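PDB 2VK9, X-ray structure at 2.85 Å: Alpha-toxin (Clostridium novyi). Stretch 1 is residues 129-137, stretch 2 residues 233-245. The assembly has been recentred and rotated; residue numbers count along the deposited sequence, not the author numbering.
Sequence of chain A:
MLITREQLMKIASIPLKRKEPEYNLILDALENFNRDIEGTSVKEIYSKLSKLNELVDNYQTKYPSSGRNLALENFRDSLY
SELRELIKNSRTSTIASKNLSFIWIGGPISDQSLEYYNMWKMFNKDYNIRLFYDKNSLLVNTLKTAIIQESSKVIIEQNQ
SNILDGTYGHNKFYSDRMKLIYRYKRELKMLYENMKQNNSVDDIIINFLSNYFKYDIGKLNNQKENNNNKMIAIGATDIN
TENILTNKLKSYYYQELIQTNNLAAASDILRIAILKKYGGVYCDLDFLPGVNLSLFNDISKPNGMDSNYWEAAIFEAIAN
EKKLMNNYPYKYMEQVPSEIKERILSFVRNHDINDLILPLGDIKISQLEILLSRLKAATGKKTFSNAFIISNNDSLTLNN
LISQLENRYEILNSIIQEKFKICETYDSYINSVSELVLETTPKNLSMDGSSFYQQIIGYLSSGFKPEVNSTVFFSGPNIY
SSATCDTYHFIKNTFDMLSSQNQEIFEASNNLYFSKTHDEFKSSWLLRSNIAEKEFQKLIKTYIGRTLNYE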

# COMPACT_ATOMS: atom_id res chain seq x y z
N ILE A 129 6.38 7.18 -19.25
CA ILE A 129 6.68 7.37 -17.84
C ILE A 129 6.07 8.67 -17.37
O ILE A 129 6.25 9.71 -17.99
N ARG A 130 5.32 8.60 -16.28
CA ARG A 130 4.68 9.79 -15.74
C ARG A 130 4.93 9.88 -14.26
O ARG A 130 5.07 8.87 -13.57
N LEU A 131 4.98 11.11 -13.78
CA LEU A 131 5.13 11.42 -12.38
C LEU A 131 3.96 12.31 -12.00
O LEU A 131 3.77 13.38 -12.55
N PHE A 132 3.14 11.82 -11.08
CA PHE A 132 1.90 12.49 -10.79
C PHE A 132 2.05 13.30 -9.54
O PHE A 132 2.67 12.86 -8.58
N TYR A 133 1.52 14.52 -9.56
CA TYR A 133 1.50 15.36 -8.39
C TYR A 133 0.23 16.18 -8.34
O TYR A 133 -0.53 16.23 -9.30
N ASP A 134 -0.01 16.83 -7.21
CA ASP A 134 -1.20 17.62 -7.02
C ASP A 134 -0.81 19.09 -6.85
O ASP A 134 -0.45 19.55 -5.74
N LYS A 135 -0.89 19.81 -7.97
CA LYS A 135 -0.53 21.22 -8.06
C LYS A 135 -1.29 22.04 -7.03
O LYS A 135 -0.77 23.02 -6.49
N ASN A 136 -2.52 21.62 -6.75
CA ASN A 136 -3.38 22.38 -5.87
C ASN A 136 -3.12 22.15 -4.39
O ASN A 136 -3.64 22.89 -3.55
N SER A 137 -2.32 21.13 -4.08
CA SER A 137 -2.06 20.78 -2.70
C SER A 137 -0.58 20.46 -2.53
O SER A 137 -0.16 19.29 -2.57
N ALA A 233 9.59 21.50 -13.94
CA ALA A 233 10.91 21.25 -14.52
C ALA A 233 11.16 19.78 -14.82
O ALA A 233 11.94 19.46 -15.72
N ILE A 234 10.54 18.89 -14.06
CA ILE A 234 10.71 17.44 -14.27
C ILE A 234 9.62 16.89 -15.18
O ILE A 234 9.66 15.74 -15.60
N GLY A 235 8.64 17.74 -15.48
CA GLY A 235 7.57 17.41 -16.41
C GLY A 235 6.55 16.54 -15.74
O GLY A 235 6.07 15.59 -16.33
N ALA A 236 6.24 16.85 -14.49
CA ALA A 236 5.24 16.13 -13.74
C ALA A 236 3.86 16.43 -14.30
O ALA A 236 3.62 17.53 -14.80
N THR A 237 2.96 15.46 -14.22
CA THR A 237 1.61 15.69 -14.66
C THR A 237 0.75 16.02 -13.44
O THR A 237 0.85 15.37 -12.41
N ASP A 238 -0.08 17.05 -13.57
CA ASP A 238 -0.97 17.47 -12.51
C ASP A 238 -2.24 16.62 -12.55
O ASP A 238 -2.81 16.42 -13.62
N ILE A 239 -2.67 16.12 -11.38
CA ILE A 239 -3.84 15.23 -11.31
C ILE A 239 -5.17 15.97 -11.40
O ILE A 239 -6.15 15.42 -11.88
N ASN A 240 -5.20 17.23 -10.96
CA ASN A 240 -6.40 18.09 -11.04
C ASN A 240 -6.93 18.25 -12.46
O ASN A 240 -8.09 18.61 -12.67
N THR A 241 -6.06 18.00 -13.43
CA THR A 241 -6.31 18.35 -14.81
C THR A 241 -6.56 17.10 -15.67
O THR A 241 -6.65 17.17 -16.90
N GLU A 242 -6.69 15.97 -14.99
CA GLU A 242 -7.07 14.69 -15.61
C GLU A 242 -8.21 14.11 -14.77
O GLU A 242 -8.32 14.40 -13.58
N ASN A 243 -9.04 13.27 -15.37
CA ASN A 243 -10.05 12.59 -14.58
C ASN A 243 -9.50 11.31 -14.00
O ASN A 243 -9.77 10.22 -14.50
N ILE A 244 -8.71 11.45 -12.96
CA ILE A 244 -8.12 10.30 -12.34
C ILE A 244 -8.94 9.95 -11.11
O ILE A 244 -9.41 8.82 -10.99
N LEU A 245 -9.13 10.93 -10.23
CA LEU A 245 -9.90 10.74 -9.01
C LEU A 245 -11.36 11.10 -9.20
O LEU A 245 -11.68 12.20 -9.64

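The contact is written first in backbone hydrogen bonds. Thr237 N donates to Leu131 O at 2.8 Å, Tyr133 N donates to Thr237 O at 3.0 Å, and Ile239 N donates to Tyr133 O at 3.0 Å. This is a parallel ladder, in which Phe132 pairs with Thr237 and Tyr133 with Asp238. The register decides the sides: Phe132 and Thr237 share one face of the sheet, Tyr133 and Asp238 the other.

Where stretch 1 leaves its strand, a side chain takes over from the backbone. Asp238, with chi1 t, has its CB on the Tyr133 face, and the end of the side chain comes nearer to stretch 1; Lys135 N donates to Asp238 OD1 at 3.1 Å. The same oxygen receives a weak bond from its own stretch, Asn240 N to Asp238 OD1 at 3.3 Å. Asp134, also t, bonds back into its own turn: Asn136 N donates to Asp134 OD1 at 2.9 Å, while Ser137 N to Asp134 O, 3.0 Å, closes the type I turn. The two carboxylates are like charges at close range, 4.5 Å between Asp134 OD1 and Asp238 OD1, and backbone amides serve both. Asn240 (chi1 m) points its CB toward this corner, but its amide is probably turned over in the model, so its polar partners remain open.

At the other end a water extends the ladder. Water 1 accepts from Leu131 N at 2.9 Å and donates to Gly235 O at 2.8 Å, spanning the two backbones just before direct pairing begins. Gly235 is the first residue to leave helical phi/psi after the helix, in a Schellman motif; its positive phi favours glycine, and the chain then runs on into Ala236 and the paired residues.

Around this frame the apolar side chains sort by face. Phe132, chi1 m, sets its ring against stretch 2 obliquely. Phe132 CD2 lies 3.1 Å from OG1 of Thr237 (chi1 p) and 3.8 Å from CG2 of Ile239, and Phe132 CE2 lies 3.6 Å from CD1 of Ile244. Ile239 (chi1 p, chi2 off its wells at 103°) and Ile244 (m, t) both point CB toward stretch 1, so one buried ring gathers side chains from three positions of the partner. Ile239 also reaches the turn, with Ile239 CD1 3.7 Å from Asp134 OD2. Arg130 adds only a marginal touch, Arg130 CG to Thr237 CG2 at 4.2 Å.

On the other face Tyr133, chi1 p, brings its ring back over the partner strand, with Tyr133 CD1 3.4 Å from Ala236 CB and Tyr133 CE1 4.1 Å from Asp238 CB. The small Ala236 side chain points toward stretch 1, and Leu131 CG lies 4.4 Å from Ala236 CB. Leu131 (t, p) then reaches Ile234 (p, t), Leu131 CD2 to Ile234 CD1 at 3.6 Å.

The rule to carry away is a division by position: backbone pairing fixes the register, a carboxylate picks up a free amide where the strand ends, and an aromatic ring on each face covers the joint.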

# COMPACT_ATOMS: atom_id res chain seq x y z
CB ILE A 129 8.19 7.33 -17.59
CG1 ILE A 129 8.75 5.98 -18.02
CG2 ILE A 129 8.48 7.54 -16.12
CD1 ILE A 129 10.25 5.87 -17.97
CB ARG A 130 3.18 9.77 -15.98
CG ARG A 130 2.71 10.00 -17.40
CD ARG A 130 1.21 9.72 -17.45
NE ARG A 130 0.67 9.56 -18.79
CZ ARG A 130 0.68 8.42 -19.49
NH1 ARG A 130 1.23 7.31 -19.00
NH2 ARG A 130 0.15 8.39 -20.70
CB LEU A 131 6.47 12.11 -12.14
CG LEU A 131 6.89 12.67 -10.78
CD1 LEU A 131 6.58 11.71 -9.67
CD2 LEU A 131 8.38 12.86 -10.85
CB PHE A 132 0.78 11.46 -10.63
CG PHE A 132 0.35 10.85 -11.92
CD1 PHE A 132 0.90 9.65 -12.36
CD2 PHE A 132 -0.59 11.48 -12.73
CE1 PHE A 132 0.50 9.08 -13.57
CE2 PHE A 132 -0.99 10.92 -13.94
CZ PHE A 132 -0.44 9.72 -14.36
CB TYR A 133 2.74 16.24 -8.37
CG TYR A 133 2.64 17.53 -9.16
CD1 TYR A 133 2.53 17.51 -10.55
CD2 TYR A 133 2.69 18.77 -8.51
CE1 TYR A 133 2.47 18.68 -11.27
CE2 TYR A 133 2.63 19.95 -9.23
CZ TYR A 133 2.52 19.91 -10.61
OH TYR A 133 2.45 21.09 -11.33
CB ASP A 134 -2.00 17.10 -5.84
CG ASP A 134 -3.34 17.78 -5.70
OD1 ASP A 134 -3.51 18.90 -6.22
OD2 ASP A 134 -4.23 17.19 -5.06
CB LYS A 135 -0.85 21.73 -9.46
CG LYS A 135 -0.43 23.14 -9.75
CD LYS A 135 -0.99 23.61 -11.06
CE LYS A 135 -0.22 24.83 -11.55
NZ LYS A 135 -1.03 25.73 -12.42
CB ASN A 136 -4.85 22.13 -6.20
CG ASN A 136 -5.31 22.91 -7.42
OD1 ASN A 136 -6.47 22.83 -7.79
ND2 ASN A 136 -4.41 23.66 -8.05
CB SER A 137 -2.96 19.62 -2.27
OG SER A 137 -2.41 18.39 -2.70
CB ALA A 233 11.99 21.79 -13.61
CB ILE A 234 10.75 16.64 -12.95
CG1 ILE A 234 9.48 16.91 -12.14
CG2 ILE A 234 11.96 17.01 -12.15
CD1 ILE A 234 9.48 16.28 -10.77
CB ALA A 236 5.30 16.50 -12.29
CB THR A 237 1.04 14.50 -15.51
OG1 THR A 237 0.80 13.38 -14.67
CG2 THR A 237 2.03 14.07 -16.58
CB ASP A 238 -1.32 18.94 -12.71
CG ASP A 238 -2.27 19.48 -11.66
OD1 ASP A 238 -2.37 18.90 -10.55
OD2 ASP A 238 -2.90 20.52 -11.95
CB ILE A 239 -3.79 14.28 -10.08
CG1 ILE A 239 -3.75 15.04 -8.75
CG2 ILE A 239 -2.59 13.36 -10.16
CD1 ILE A 239 -5.05 15.06 -8.01
CB ASN A 240 -6.09 19.48 -10.49
CG ASN A 240 -5.71 19.46 -9.04
OD1 ASN A 240 -4.53 19.45 -8.72
ND2 ASN A 240 -6.70 19.44 -8.16
CB THR A 241 -5.15 19.25 -15.33
OG1 THR A 241 -5.64 20.09 -16.38
CG2 THR A 241 -3.95 18.44 -15.82
CB GLU A 242 -5.91 13.69 -15.60
CG GLU A 242 -4.51 14.28 -15.57
CD GLU A 242 -4.03 14.70 -16.95
OE1 GLU A 242 -3.92 13.80 -17.82
OE2 GLU A 242 -3.75 15.91 -17.15
CB ASN A 243 -11.32 12.36 -15.39
CG ASN A 243 -12.23 13.53 -15.32
OD1 ASN A 243 -12.98 13.69 -14.35
ND2 ASN A 243 -12.14 14.42 -16.32
CB ILE A 244 -6.65 10.53 -12.00
CG1 ILE A 244 -5.83 10.64 -13.28
CG2 ILE A 244 -6.11 9.39 -11.15
CD1 ILE A 244 -4.47 11.26 -13.09
CB LEU A 245 -9.31 11.56 -7.86
CG LEU A 245 -8.01 11.03 -7.27
CD1 LEU A 245 -7.38 12.10 -6.44
CD2 LEU A 245 -8.24 9.76 -6.46
O HOH W 1 4.86 13.08 -15.86